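Long-range contacts in CRISPR-associated endonuclease/helicase Cas3 (Thermus thermophilus HB8, PDB 3SK9), which cuts single-stranded DNA through its N-terminal HD nuclease domain, the part present here, and carries a helicase domain, in CRISPR defence against viruses and plasmids: residues A35-V40 with S207-V212; M43-T48 with G259-Y264. All blocks are in the same frame, centred on the assembly; numbering follows the deposited sequence.

Interaction 1: A35-V40 with S207-V212; sequences AVALAV and SFADWV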
# COMPACT_ATOMS: atom_id res chain seq x y z
N ALA A 35 -2.84 -6.85 3.95
CA ALA A 35 -3.73 -7.90 4.43
C ALA A 35 -5.19 -7.48 4.23
O ALA A 35 -6.03 -8.29 3.82
CB ALA A 35 -3.44 -8.24 5.94
N VAL A 36 -5.49 -6.20 4.51
CA VAL A 36 -6.87 -5.71 4.27
C VAL A 36 -7.17 -5.76 2.77
O VAL A 36 -8.28 -6.17 2.36
CB VAL A 36 -7.06 -4.26 4.77
CG1 VAL A 36 -8.44 -3.69 4.36
CG2 VAL A 36 -6.88 -4.19 6.34
N ALA A 37 -6.21 -5.32 1.95
CA ALA A 37 -6.41 -5.34 0.49
C ALA A 37 -6.72 -6.76 0.01
O ALA A 37 -7.63 -6.97 -0.78
CB ALA A 37 -5.15 -4.80 -0.25
N LEU A 38 -5.93 -7.75 0.46
CA LEU A 38 -6.12 -9.12 0.02
C LEU A 38 -7.49 -9.64 0.48
O LEU A 38 -8.26 -10.26 -0.29
CB LEU A 38 -4.97 -10.00 0.53
CG LEU A 38 -4.98 -11.43 -0.03
CD1 LEU A 38 -5.11 -11.41 -1.57
CD2 LEU A 38 -3.73 -12.21 0.39
N ALA A 39 -7.85 -9.31 1.72
CA ALA A 39 -9.13 -9.80 2.27
C ALA A 39 -10.33 -9.20 1.54
O ALA A 39 -11.30 -9.89 1.21
CB ALA A 39 -9.22 -9.52 3.78
N VAL A 40 -10.28 -7.90 1.32
CA VAL A 40 -11.39 -7.29 0.60
C VAL A 40 -11.44 -7.72 -0.91
O VAL A 40 -12.53 -7.93 -1.40
CB VAL A 40 -11.61 -5.75 0.84
CG1 VAL A 40 -10.57 -4.92 0.20
CG2 VAL A 40 -13.00 -5.39 0.24
N SER A 207 -6.72 3.49 -1.10
CA SER A 207 -7.39 4.47 -0.25
C SER A 207 -8.24 3.79 0.88
O SER A 207 -8.14 4.11 2.09
CB SER A 207 -8.26 5.37 -1.10
OG SER A 207 -9.08 6.15 -0.28
N PHE A 208 -9.05 2.85 0.48
CA PHE A 208 -9.83 2.08 1.45
C PHE A 208 -8.96 1.23 2.40
O PHE A 208 -9.15 1.24 3.62
CB PHE A 208 -10.83 1.19 0.73
CG PHE A 208 -11.65 0.31 1.65
CD1 PHE A 208 -12.69 0.85 2.40
CD2 PHE A 208 -11.39 -1.07 1.73
CE1 PHE A 208 -13.48 0.03 3.24
CE2 PHE A 208 -12.18 -1.90 2.60
CZ PHE A 208 -13.23 -1.33 3.33
N ALA A 209 -8.03 0.47 1.85
CA ALA A 209 -7.26 -0.45 2.75
C ALA A 209 -6.40 0.31 3.73
O ALA A 209 -6.25 -0.11 4.89
CB ALA A 209 -6.38 -1.43 1.89
N ASP A 210 -5.80 1.41 3.30
CA ASP A 210 -4.95 2.21 4.22
C ASP A 210 -5.83 2.78 5.35
O ASP A 210 -5.42 2.78 6.53
CB ASP A 210 -4.27 3.38 3.49
CG ASP A 210 -3.42 4.25 4.45
OD1 ASP A 210 -2.34 3.79 4.87
OD2 ASP A 210 -3.85 5.38 4.79
N TRP A 211 -7.02 3.24 4.99
CA TRP A 211 -7.98 3.74 6.00
C TRP A 211 -8.31 2.66 7.04
O TRP A 211 -8.20 2.91 8.26
CB TRP A 211 -9.24 4.22 5.31
CG TRP A 211 -10.31 4.66 6.28
CD1 TRP A 211 -10.29 5.79 7.04
CD2 TRP A 211 -11.53 4.02 6.53
NE1 TRP A 211 -11.42 5.88 7.78
CE2 TRP A 211 -12.22 4.81 7.48
CE3 TRP A 211 -12.14 2.85 6.03
CZ2 TRP A 211 -13.48 4.48 7.95
CZ3 TRP A 211 -13.39 2.51 6.50
CH2 TRP A 211 -14.05 3.31 7.47
N VAL A 212 -8.72 1.48 6.58
CA VAL A 212 -9.08 0.39 7.53
C VAL A 212 -7.85 0.12 8.44
O VAL A 212 -7.97 0.11 9.67
CB VAL A 212 -9.43 -0.91 6.79
CG1 VAL A 212 -9.65 -2.08 7.79
CG2 VAL A 212 -10.68 -0.73 5.99
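Val-36 and Ala-37 meet Ala-209 and Val-212 in the helical core of the HD nuclease domain, where helix 26-43 passes helix 196-213. The local axes come within 8.7 Å, their N-to-C directions 122° apart, and such nearness is possible because alanine faces alanine at the crossing: the CA atoms of Ala-37 and Ala-209 are 5.5 Å apart. Val-36 carries the tight part. Its CG1, anti to the backbone N (chi1 173°), lies over the backbone of the partner helix, 3.8 Å from Ala-209 CA, and also touches Val-212 CB. The other branch, CG2, meets Val-212 CG1 at 3.8 Å. No hydrogen bond crosses the interface, so the join is purely apolar; Val-71 of helix 60-71 adjoins both alanines, and Phe-219 packs on Val-36 and Val-212.

Away from the crossing the fit relaxes: Val-40 and Phe-208, though buried, touch only lightly. The far side of helix 196-213 is the more open one: Asp-210 is partly exposed and Trp-211 is exposed. Asp-210 belongs to the divalent-metal binding site with His-29, His-74 and Asp-75, and here its OD1 is hydrogen-bonded to His-29 NE2. The helix thus turns alanine and valine to the core while Asp-210 points from its other side to the metal site. Within the same helix, Val-212 CG2 sits 3.7 Å above one face of the Phe-208 ring, offset toward the rim, while from across the contact Val-40 CG1 approaches the ring edge near its plane, 4.2 Å from Phe-208 CE2.

Interaction 2: M43-T48 with G259-Y264; sequences MEPPRT and GELFPY
Glu-44 and Thr-48 grip the main chain of Gly-259 and Leu-261 in a largely polar contact between the start of helix 46-56, with the loop before it, and the second strand of the C-terminal beta hairpin. It exemplifies side chains anchoring a strand through its backbone. The Glu-44 chain bends at chi2 (-73°), which carries CD toward Leu-261, whose N-H donates to the syn side of OE1 at 2.9 Å, with an N-H...O angle of 158°. The second oxygen, OE2, is only 2.6 Å from Leu-261 O, a spacing that a proton on the carboxyl group would explain. Such protonation would be consistent with the burial of Glu-44 and with a second acid nearby, Glu-260, whose OE1 is hydrogen-bonded to Tyr-52 OH.

Four residues further on, Thr-48 OG1 donates to Gly-259 O at 2.8 Å, lying in the carbonyl plane. Gly-259 has a positive phi and belongs to the turn of the hairpin, and this bond ties the helix start to the residue just before the strand. The methyl of the same threonine, CG2, rests 3.5 Å from Glu-260 CB, adding an apolar touch beside the polar one. On the more open flank, the Pro-45 ring and the Leu-261 side chain meet at about a right angle, CG to CD1 at 3.6 Å.

Strand 260-264 is held from several directions: strand 253-257 pairs with it antiparallel, Leu-261 leans on Gln-254 and Arg-256, Glu-260 and Phe-262 rest on Ala-204 of helix 196-213, and Glu-44 of the preceding loop and Thr-48 of helix 46-56 meet its beginning.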
# COMPACT_ATOMS: atom_id res chain seq x y z
N MET A 43 -13.34 -10.84 -1.17
CA MET A 43 -14.78 -10.67 -0.96
C MET A 43 -15.47 -9.93 -2.12
O MET A 43 -16.71 -9.84 -2.14
CB MET A 43 -15.03 -9.85 0.29
CG MET A 43 -14.81 -10.57 1.61
SD MET A 43 -14.80 -9.30 2.91
CE MET A 43 -15.83 -8.01 2.27
N GLU A 44 -14.70 -9.38 -3.07
CA GLU A 44 -15.30 -8.63 -4.18
C GLU A 44 -16.06 -9.59 -5.12
O GLU A 44 -15.75 -10.79 -5.18
CB GLU A 44 -14.26 -7.90 -5.01
CG GLU A 44 -13.58 -6.73 -4.26
CD GLU A 44 -14.51 -5.52 -4.08
OE1 GLU A 44 -15.35 -5.27 -4.97
OE2 GLU A 44 -14.32 -4.78 -3.08
N PRO A 45 -17.03 -9.07 -5.87
CA PRO A 45 -17.71 -9.96 -6.83
C PRO A 45 -16.78 -10.61 -7.83
O PRO A 45 -15.74 -10.06 -8.18
CB PRO A 45 -18.74 -9.06 -7.52
CG PRO A 45 -18.95 -7.90 -6.54
CD PRO A 45 -17.64 -7.73 -5.80
N PRO A 46 -17.17 -11.80 -8.34
CA PRO A 46 -16.35 -12.44 -9.37
C PRO A 46 -16.02 -11.52 -10.58
O PRO A 46 -14.92 -11.62 -11.13
CB PRO A 46 -17.24 -13.62 -9.84
CG PRO A 46 -18.19 -13.88 -8.75
CD PRO A 46 -18.40 -12.58 -8.01
N ARG A 47 -16.98 -10.72 -11.04
CA ARG A 47 -16.68 -9.79 -12.15
C ARG A 47 -15.50 -8.88 -11.78
O ARG A 47 -14.67 -8.59 -12.62
CB ARG A 47 -17.88 -8.92 -12.47
CG ARG A 47 -18.68 -9.43 -13.64
CD ARG A 47 -20.02 -8.69 -13.83
NE ARG A 47 -20.83 -9.46 -14.78
CZ ARG A 47 -21.41 -10.62 -14.48
NH1 ARG A 47 -21.29 -11.15 -13.23
NH2 ARG A 47 -22.11 -11.26 -15.42
N THR A 48 -15.45 -8.42 -10.52
CA THR A 48 -14.35 -7.53 -10.10
C THR A 48 -13.03 -8.27 -10.10
O THR A 48 -12.00 -7.78 -10.59
CB THR A 48 -14.65 -6.93 -8.70
OG1 THR A 48 -15.91 -6.23 -8.74
CG2 THR A 48 -13.48 -6.00 -8.23
N GLY A 259 -15.57 -0.31 -11.20
CA GLY A 259 -15.88 -1.73 -11.25
C GLY A 259 -15.60 -2.55 -10.00
O GLY A 259 -15.60 -3.80 -10.07
N GLU A 260 -15.37 -1.89 -8.86
CA GLU A 260 -15.22 -2.59 -7.56
C GLU A 260 -16.08 -1.87 -6.54
O GLU A 260 -16.61 -0.76 -6.80
CB GLU A 260 -13.74 -2.66 -7.10
CG GLU A 260 -13.10 -1.28 -6.85
CD GLU A 260 -11.55 -1.31 -6.82
OE1 GLU A 260 -10.95 -2.38 -6.95
OE2 GLU A 260 -10.91 -0.24 -6.62
N LEU A 261 -16.28 -2.51 -5.39
CA LEU A 261 -17.26 -2.04 -4.41
C LEU A 261 -16.64 -1.90 -3.03
O LEU A 261 -15.81 -2.74 -2.62
CB LEU A 261 -18.42 -3.08 -4.29
CG LEU A 261 -19.18 -3.33 -5.59
CD1 LEU A 261 -20.11 -4.61 -5.52
CD2 LEU A 261 -20.01 -2.09 -5.99
N PHE A 262 -17.10 -0.90 -2.30
CA PHE A 262 -16.70 -0.71 -0.91
C PHE A 262 -17.93 -0.31 -0.10
O PHE A 262 -18.84 0.28 -0.64
CB PHE A 262 -15.67 0.45 -0.81
CG PHE A 262 -14.43 0.22 -1.66
CD1 PHE A 262 -13.46 -0.68 -1.27
CD2 PHE A 262 -14.25 0.90 -2.85
CE1 PHE A 262 -12.34 -0.90 -2.05
CE2 PHE A 262 -13.12 0.67 -3.63
CZ PHE A 262 -12.18 -0.23 -3.23
N PRO A 263 -17.94 -0.60 1.21
CA PRO A 263 -18.99 0.00 2.05
C PRO A 263 -18.92 1.56 2.08
O PRO A 263 -17.82 2.17 2.17
CB PRO A 263 -18.71 -0.59 3.44
CG PRO A 263 -17.23 -0.87 3.43
CD PRO A 263 -16.92 -1.30 2.01
N TYR A 264 -20.09 2.18 1.94
CA TYR A 264 -20.25 3.62 2.20
C TYR A 264 -20.59 3.80 3.67
O TYR A 264 -21.66 3.39 4.15
CB TYR A 264 -21.32 4.21 1.27
CG TYR A 264 -21.67 5.65 1.57
CD1 TYR A 264 -20.85 6.70 1.16
CD2 TYR A 264 -22.83 5.96 2.28
CE1 TYR A 264 -21.18 8.02 1.45
CE2 TYR A 264 -23.17 7.28 2.57
CZ TYR A 264 -22.34 8.30 2.15
OH TYR A 264 -22.71 9.60 2.44

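Followed from the N terminus, the chain lays down 35-40 on helix 26-43 and then 43-48, which spans the short link into helix 46-56. Many helices later 207-212 returns to close interaction 1, and the hairpin strand at 259-264 closes interaction 2. The two loops cross: interaction 2 opens inside the loop of interaction 1 and closes after it. Interaction 1 joins two helices of the HD core next to the metal site, whereas interaction 2 fastens the C-terminal hairpin further from the centre. They also touch directly: Phe-208 CG lies 3.6 Å from Phe-262 CD1, the two ring planes inclined by about 35°, so helix 196-213 adjoins both.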